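PDB 3BPK: nitrilotriacetate monooxygenase component B from Bacillus cereus ATCC 14579, which probably binds FMN and works as the flavin reductase-like component of a monooxygenase system, a member of the flavoredoxin family. Local coordinates for residues 138-143 against 156-161; 37-42 against 105-110. One frame throughout, in Å; residues are numbered along the deposited sequence.

Contact 1: 138-143 against 156-161; sequences CVLERA and DLLIGR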
ATOM      1  N   CYS B 138      17.143   2.522   0.133  1.00 13.76           N
ATOM      2  CA  CYS B 138      16.387   3.689  -0.348  1.00 14.15           C
ATOM      3  C   CYS B 138      16.999   5.027   0.034  1.00 14.84           C
ATOM      4  O   CYS B 138      17.582   5.179   1.133  1.00 15.27           O
ATOM      5  CB  CYS B 138      14.979   3.666   0.212  1.00 15.01           C
ATOM      6  SG  CYS B 138      14.001   2.258  -0.393  1.00 16.96           S
ATOM      7  N   VAL B 139      16.827   5.994  -0.869  1.00 14.45           N
ATOM      8  CA  VAL B 139      17.027   7.394  -0.479  1.00 15.10           C
ATOM      9  C   VAL B 139      15.642   8.047  -0.354  1.00 15.74           C
ATOM     10  O   VAL B 139      14.658   7.654  -1.021  1.00 15.76           O
ATOM     11  CB  VAL B 139      17.932   8.189  -1.459  1.00 16.00           C
ATOM     12  CG1 VAL B 139      19.338   7.573  -1.517  1.00 15.81           C
ATOM     13  CG2 VAL B 139      17.294   8.232  -2.857  1.00 17.32           C
ATOM     14  N   LEU B 140      15.563   9.042   0.514  1.00 15.76           N
ATOM     15  CA  LEU B 140      14.283   9.671   0.759  1.00 16.09           C
ATOM     16  C   LEU B 140      14.032  10.705  -0.333  1.00 17.39           C
ATOM     17  O   LEU B 140      14.792  11.705  -0.447  1.00 18.43           O
ATOM     18  CB  LEU B 140      14.308  10.347   2.127  1.00 16.49           C
ATOM     19  CG  LEU B 140      12.973  11.014   2.491  1.00 17.23           C
ATOM     20  CD1 LEU B 140      11.878   9.967   2.688  1.00 16.15           C
ATOM     21  CD2 LEU B 140      13.104  11.931   3.730  1.00 18.68           C
ATOM     22  N   GLU B 141      12.999  10.470  -1.136  1.00 17.77           N
ATOM     23  CA  GLU B 141      12.629  11.423  -2.178  0.60 19.14           C
ATOM     24  C   GLU B 141      11.843  12.572  -1.591  1.00 19.62           C
ATOM     25  O   GLU B 141      12.096  13.738  -1.899  1.00 20.49           O
ATOM     26  CB  GLU B 141      11.829  10.725  -3.260  0.60 20.03           C
ATOM     27  CG  GLU B 141      12.696   9.942  -4.176  0.60 22.73           C
ATOM     28  CD  GLU B 141      13.638  10.835  -4.981  0.60 26.54           C
ATOM     29  OE1 GLU B 141      13.255  11.988  -5.310  0.60 29.97           O
ATOM     30  OE2 GLU B 141      14.775  10.399  -5.260  0.60 30.25           O
ATOM     31  N   ARG B 142      10.882  12.239  -0.739  1.00 18.39           N
ATOM     32  CA  ARG B 142      10.149  13.272   0.018  1.00 19.53           C
ATOM     33  C   ARG B 142       9.447  12.638   1.206  1.00 19.15           C
ATOM     34  O   ARG B 142       9.173  11.442   1.207  1.00 18.78           O
ATOM     35  CB  ARG B 142       9.194  14.096  -0.870  1.00 20.28           C
ATOM     36  CG  ARG B 142       8.010  13.336  -1.365  1.00 22.32           C
ATOM     37  CD  ARG B 142       7.056  14.279  -2.138  1.00 22.60           C
ATOM     38  NE  ARG B 142       7.565  14.716  -3.451  1.00 22.50           N
ATOM     39  CZ  ARG B 142       7.023  15.723  -4.141  1.00 23.82           C
ATOM     40  NH1 ARG B 142       6.026  16.425  -3.600  1.00 22.28           N
ATOM     41  NH2 ARG B 142       7.513  16.066  -5.336  1.00 26.92           N
ATOM     42  N   ALA B 143       9.208  13.447   2.238  1.00 18.74           N
ATOM     43  CA  ALA B 143       8.390  13.027   3.368  1.00 19.12           C
ATOM     44  C   ALA B 143       7.198  13.985   3.340  1.00 19.88           C
ATOM     45  O   ALA B 143       7.388  15.194   3.271  1.00 21.99           O
ATOM     46  CB  ALA B 143       9.165  13.121   4.681  1.00 20.24           C
ATOM     47  N   ASP B 156       3.564  10.762   8.465  1.00 16.80           N
ATOM     48  CA  ASP B 156       4.426  11.228   7.390  1.00 16.85           C
ATOM     49  C   ASP B 156       4.480  10.108   6.395  1.00 16.09           C
ATOM     50  O   ASP B 156       4.847   8.969   6.746  1.00 16.14           O
ATOM     51  CB  ASP B 156       5.836  11.527   7.903  1.00 18.17           C
ATOM     52  CG  ASP B 156       5.822  12.680   8.893  1.00 20.39           C
ATOM     53  OD1 ASP B 156       5.808  13.829   8.409  1.00 23.47           O
ATOM     54  OD2 ASP B 156       5.700  12.392  10.111  1.00 20.63           O
ATOM     55  N   LEU B 157       4.110  10.445   5.165  1.00 15.03           N
ATOM     56  CA  LEU B 157       4.179   9.461   4.085  1.00 15.69           C
ATOM     57  C   LEU B 157       5.566   9.591   3.468  1.00 15.81           C
ATOM     58  O   LEU B 157       5.892  10.633   2.874  1.00 15.95           O
ATOM     59  CB  LEU B 157       3.079   9.747   3.067  1.00 15.81           C
ATOM     60  CG  LEU B 157       2.943   8.742   1.936  1.00 16.23           C
ATOM     61  CD1 LEU B 157       2.663   7.358   2.423  1.00 16.82           C
ATOM     62  CD2 LEU B 157       1.805   9.199   0.998  1.00 18.05           C
ATOM     63  N   LEU B 158       6.385   8.548   3.635  1.00 13.85           N
ATOM     64  CA  LEU B 158       7.778   8.578   3.152  1.00 14.31           C
ATOM     65  C   LEU B 158       7.784   8.008   1.757  1.00 13.50           C
ATOM     66  O   LEU B 158       7.332   6.881   1.553  1.00 14.84           O
ATOM     67  CB  LEU B 158       8.680   7.727   4.042  1.00 13.93           C
ATOM     68  CG  LEU B 158       8.644   8.143   5.541  1.00 14.69           C
ATOM     69  CD1 LEU B 158       9.624   7.220   6.309  1.00 17.06           C
ATOM     70  CD2 LEU B 158       8.948   9.652   5.796  1.00 17.14           C
ATOM     71  N   ILE B 159       8.315   8.782   0.809  1.00 14.13           N
ATOM     72  CA  ILE B 159       8.496   8.291  -0.558  1.00 13.81           C
ATOM     73  C   ILE B 159       9.978   7.961  -0.730  1.00 14.41           C
ATOM     74  O   ILE B 159      10.833   8.850  -0.601  1.00 15.04           O
ATOM     75  CB  ILE B 159       8.081   9.359  -1.618  1.00 14.38           C
ATOM     76  CG1 ILE B 159       6.630   9.852  -1.376  1.00 15.14           C
ATOM     77  CG2 ILE B 159       8.234   8.794  -3.023  1.00 15.85           C
ATOM     78  CD1 ILE B 159       5.576   8.724  -1.324  1.00 16.67           C
ATOM     79  N   GLY B 160      10.289   6.684  -0.963  1.00 13.97           N
ATOM     80  CA  GLY B 160      11.688   6.257  -1.044  1.00 13.24           C
ATOM     81  C   GLY B 160      11.993   5.872  -2.474  1.00 14.84           C
ATOM     82  O   GLY B 160      11.148   5.279  -3.170  1.00 14.20           O
ATOM     83  N   ARG B 161      13.187   6.240  -2.928  1.00 13.77           N
ATOM     84  CA  ARG B 161      13.667   5.810  -4.234  0.60 14.37           C
ATOM     85  C   ARG B 161      14.657   4.693  -4.014  1.00 14.45           C
ATOM     86  O   ARG B 161      15.616   4.870  -3.281  1.00 14.21           O
ATOM     87  CB  ARG B 161      14.338   6.979  -4.986  0.60 14.40           C
ATOM     88  CG  ARG B 161      14.990   6.557  -6.305  0.60 15.63           C
ATOM     89  CD  ARG B 161      15.328   7.758  -7.199  0.60 17.13           C
ATOM     90  NE  ARG B 161      16.327   8.637  -6.593  0.60 21.01           N
ATOM     91  CZ  ARG B 161      17.647   8.501  -6.717  0.60 21.95           C
ATOM     92  NH1 ARG B 161      18.165   7.500  -7.432  0.60 25.27           N
ATOM     93  NH2 ARG B 161      18.457   9.387  -6.129  0.60 23.06           N
TER

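Contact 2: 37-42 against 105-110; sequences TKEGVL and PPNESE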
ATOM      1  N   THR B  37      19.846   6.581  13.946  1.00 16.76           N
ATOM      2  CA  THR B  37      19.699   7.847  14.690  1.00 18.66           C
ATOM      3  C   THR B  37      20.942   8.730  14.537  1.00 20.11           C
ATOM      4  O   THR B  37      21.989   8.258  14.067  1.00 19.16           O
ATOM      5  CB  THR B  37      19.476   7.609  16.200  1.00 18.62           C
ATOM      6  OG1 THR B  37      20.706   7.137  16.802  1.00 20.20           O
ATOM      7  CG2 THR B  37      18.345   6.608  16.482  1.00 21.11           C
ATOM      8  N   LYS B  38      20.842  10.007  14.963  1.00 20.87           N
ATOM      9  CA  LYS B  38      22.011  10.886  14.941  0.70 22.09           C
ATOM     10  C   LYS B  38      23.120  10.347  15.859  1.00 22.03           C
ATOM     11  O   LYS B  38      24.308  10.674  15.669  1.00 24.26           O
ATOM     12  CB  LYS B  38      21.655  12.317  15.353  0.70 22.82           C
ATOM     13  CG  LYS B  38      20.915  13.124  14.296  0.70 25.75           C
ATOM     14  CD  LYS B  38      20.973  14.628  14.595  0.70 26.88           C
ATOM     15  CE  LYS B  38      20.471  14.982  16.004  0.70 31.36           C
ATOM     16  NZ  LYS B  38      19.371  14.093  16.536  0.70 31.36           N
ATOM     17  N   GLU B  39      22.746   9.514  16.831  1.00 20.48           N
ATOM     18  CA  GLU B  39      23.724   8.956  17.795  1.00 20.87           C
ATOM     19  C   GLU B  39      24.351   7.650  17.298  1.00 20.65           C
ATOM     20  O   GLU B  39      25.258   7.107  17.941  1.00 20.21           O
ATOM     21  CB  GLU B  39      23.054   8.711  19.144  1.00 21.68           C
ATOM     22  CG  GLU B  39      22.630   9.992  19.854  1.00 24.75           C
ATOM     23  CD  GLU B  39      21.462  10.714  19.186  1.00 29.38           C
ATOM     24  OE1 GLU B  39      20.528  10.063  18.663  1.00 29.99           O
ATOM     25  OE2 GLU B  39      21.496  11.959  19.184  1.00 33.87           O
ATOM     26  N   GLY B  40      23.876   7.166  16.147  1.00 20.39           N
ATOM     27  CA  GLY B  40      24.461   5.985  15.487  1.00 19.44           C
ATOM     28  C   GLY B  40      23.746   4.671  15.705  1.00 19.43           C
ATOM     29  O   GLY B  40      24.256   3.615  15.302  1.00 19.35           O
ATOM     30  N   VAL B  41      22.557   4.724  16.318  1.00 18.87           N
ATOM     31  CA  VAL B  41      21.859   3.504  16.716  1.00 18.61           C
ATOM     32  C   VAL B  41      20.959   3.011  15.575  1.00 18.17           C
ATOM     33  O   VAL B  41      20.309   3.828  14.908  1.00 18.07           O
ATOM     34  CB  VAL B  41      21.061   3.721  17.991  1.00 19.03           C
ATOM     35  CG1 VAL B  41      20.174   2.514  18.287  1.00 21.18           C
ATOM     36  CG2 VAL B  41      22.039   4.046  19.174  1.00 20.08           C
ATOM     37  N   LEU B  42      20.972   1.697  15.327  1.00 18.17           N
ATOM     38  CA  LEU B  42      20.182   1.117  14.236  1.00 17.16           C
ATOM     39  C   LEU B  42      18.770   0.756  14.723  1.00 17.32           C
ATOM     40  O   LEU B  42      18.597  -0.177  15.499  1.00 17.70           O
ATOM     41  CB  LEU B  42      20.882  -0.130  13.685  1.00 17.33           C
ATOM     42  CG  LEU B  42      20.226  -0.813  12.487  1.00 15.90           C
ATOM     43  CD1 LEU B  42      20.164   0.147  11.294  1.00 15.65           C
ATOM     44  CD2 LEU B  42      20.969  -2.100  12.124  1.00 18.10           C
ATOM     45  N   PRO B 105      12.654   2.466  24.499  1.00 31.80           N
ATOM     46  CA  PRO B 105      13.050   3.858  24.567  1.00 31.64           C
ATOM     47  C   PRO B 105      13.788   4.260  23.289  1.00 31.18           C
ATOM     48  O   PRO B 105      14.408   3.396  22.638  1.00 30.54           O
ATOM     49  CB  PRO B 105      14.030   3.891  25.750  1.00 31.86           C
ATOM     50  CG  PRO B 105      13.719   2.693  26.572  1.00 31.54           C
ATOM     51  CD  PRO B 105      13.171   1.666  25.630  1.00 32.47           C
ATOM     52  N   PRO B 106      13.741   5.552  22.925  1.00 30.81           N
ATOM     53  CA  PRO B 106      14.513   6.036  21.783  1.00 30.17           C
ATOM     54  C   PRO B 106      15.988   5.671  21.936  1.00 29.19           C
ATOM     55  O   PRO B 106      16.526   5.567  23.073  1.00 29.04           O
ATOM     56  CB  PRO B 106      14.353   7.561  21.843  1.00 30.94           C
ATOM     57  CG  PRO B 106      13.748   7.863  23.176  1.00 31.48           C
ATOM     58  CD  PRO B 106      12.984   6.641  23.579  1.00 31.43           C
ATOM     59  N   ASN B 107      16.629   5.466  20.785  1.00 27.93           N
ATOM     60  CA  ASN B 107      18.049   5.223  20.737  0.60 26.85           C
ATOM     61  C   ASN B 107      18.446   3.882  21.372  1.00 26.73           C
ATOM     62  O   ASN B 107      19.530   3.742  21.943  1.00 26.83           O
ATOM     63  CB  ASN B 107      18.791   6.401  21.375  0.60 27.15           C
ATOM     64  CG  ASN B 107      20.130   6.625  20.771  0.60 26.03           C
ATOM     65  OD1 ASN B 107      20.305   6.505  19.548  0.60 26.49           O
ATOM     66  ND2 ASN B 107      21.093   6.991  21.603  0.60 24.83           N
ATOM     67  N   GLU B 108      17.541   2.911  21.264  1.00 24.67           N
ATOM     68  CA  GLU B 108      17.818   1.497  21.544  1.00 23.45           C
ATOM     69  C   GLU B 108      17.509   0.676  20.281  1.00 22.50           C
ATOM     70  O   GLU B 108      16.478   0.883  19.625  1.00 22.35           O
ATOM     71  CB  GLU B 108      16.986   0.953  22.703  1.00 23.69           C
ATOM     72  CG  GLU B 108      17.249   1.615  24.024  1.00 26.89           C
ATOM     73  CD  GLU B 108      18.623   1.282  24.619  1.00 28.81           C
ATOM     74  OE1 GLU B 108      19.323   0.320  24.190  1.00 27.62           O
ATOM     75  OE2 GLU B 108      19.006   2.046  25.526  1.00 31.75           O
ATOM     76  N   SER B 109      18.392  -0.244  19.936  1.00 20.23           N
ATOM     77  CA  SER B 109      18.279  -0.960  18.665  1.00 19.77           C
ATOM     78  C   SER B 109      17.334  -2.143  18.762  1.00 19.58           C
ATOM     79  O   SER B 109      17.657  -3.157  19.404  1.00 19.33           O
ATOM     80  CB  SER B 109      19.658  -1.466  18.221  1.00 19.71           C
ATOM     81  OG  SER B 109      19.541  -2.254  17.031  1.00 17.78           O
ATOM     82  N   GLU B 110      16.194  -2.061  18.068  1.00 19.23           N
ATOM     83  CA  GLU B 110      15.288  -3.202  18.011  1.00 19.44           C
ATOM     84  C   GLU B 110      15.943  -4.351  17.274  1.00 18.61           C
ATOM     85  O   GLU B 110      15.612  -5.505  17.496  1.00 19.13           O
ATOM     86  CB  GLU B 110      13.995  -2.839  17.275  1.00 19.91           C
ATOM     87  CG  GLU B 110      13.144  -1.778  17.957  1.00 21.29           C
ATOM     88  CD  GLU B 110      13.500  -0.344  17.553  1.00 24.81           C
ATOM     89  OE1 GLU B 110      14.540  -0.095  16.889  1.00 19.91           O
ATOM     90  OE2 GLU B 110      12.714   0.554  17.933  1.00 31.28           O
TER

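Contact 1: 138-143 against 156-161
A classic beta bulge interrupts the antiparallel pairing of 138-143 with 156-161: Glu141 and Arg142 both face Ile159. Ile159 O takes the Glu141 N-H at 2.8 Å, nearly along its C=O axis, and only weakly that of Arg142, whose N lies 3.4 Å from the same Ile159 O. Regular pairing resumes on both sides, with Val139 and Arg161 exchanging two backbone bonds and Ile159 N meeting Arg142 O almost straight on (172° at the hydrogen). The close-packed apolar face carries Leu140, Ala143 and Leu158. Here Leu158 CD2 rests 3.7 Å from Ala143 CB, and Leu140 crosses Leu158 obliquely, with CD1 near Ile159 O and Leu158 CB. On the other face Arg142 CG packs side by side with Ile159 CG1, also at 3.7 Å. Toward solvent the bulge turns exposed Glu141 at the partner strand, and its chain, bent at chi2, sends OE2 to Arg161 NE at 2.7 Å, a salt bridge. NE meets OE2 from above the carboxylate plane, and Arg161 NH2 stays 3.9 Å from Glu141 OE2; both side chains have alternative conformers, consistent with some freedom on this side. Val139 CG2 sits over one guanidinium face. The hairpin of 134-146 and 155-168 is flanked by strands 83-88 and 59-65; Ile79 of helix 73-81 packs on Leu140 and Ala143, while Leu157 of the second subunit reaches Ile159.

Contact 2: 37-42 against 105-110
Asn107 OD1 receives the Thr37 hydroxyl in a 2.8 Å hydrogen bond from OG1, with the donor nearly along the amide C=O axis (162° at the oxygen). The same OD1 is closely flanked by carbon: Val41 CG2 comes within 3.0 Å of Asn107 OD1, and Glu39 CB also borders the amide, whose ND2 crosses over toward Glu39 CB and CG, the two side chains at about a right angle. The carboxylate of Glu39 is turned 90° from the amide plane. Farther along, Val41, with CG1 anti to its backbone N (chi1 172°), lays CG1 against the backbone near Ser109 N at 3.7 Å. A second polar link follows: Ser109 OG, anti to its own backbone N, donates to Leu42 O at 2.7 Å.

Behind these groups stands a type I turn from Thr37 to Gly40, closed by Gly40 N to Thr37 O. Thr37 OG1, in the crowded position between backbone N and carbonyl carbon, accepts Val41 N at 3.1 Å and, more weakly, Glu39 N; the turn thus fixes the hydroxyl that reaches Asn107. Ser109 is the N-cap of helix 110-113, its OG also accepting Glu112 N, and Glu110 OE1 bonds Asn43 ND2 and Gly44 N just beyond Leu42.

Both hydroxyls consequently give one proton across the contact and accept backbone N-H groups from their own side. These short bonds around the methyls of Val41 join the loop between strands 28-36 and 42-54 to the helix start at the surface; Asn107 is modelled in two conformers, so the bond to Thr37 may not be kept in both.

Contact 1 and contact 2 are separate: their centres lie 20 Å apart and their nearest atoms about 12 Å apart. Contact 1 pairs adjoining strands of the main antiparallel sheet, centred about 12 Å from the centre of the chain, whereas contact 2 joins two loops at about 18 Å. They share a neighbour in helix 73-81, which meets contact 1 through Ile79 and contact 2 through Asn77. The sheet gives another route, since strand 28-36, leading into 37-42, pairs with 83-88, which pairs with 134-146. Neither contact includes FMN atoms, and a part in FMN binding, itself inferred from the family, cannot be assigned to either.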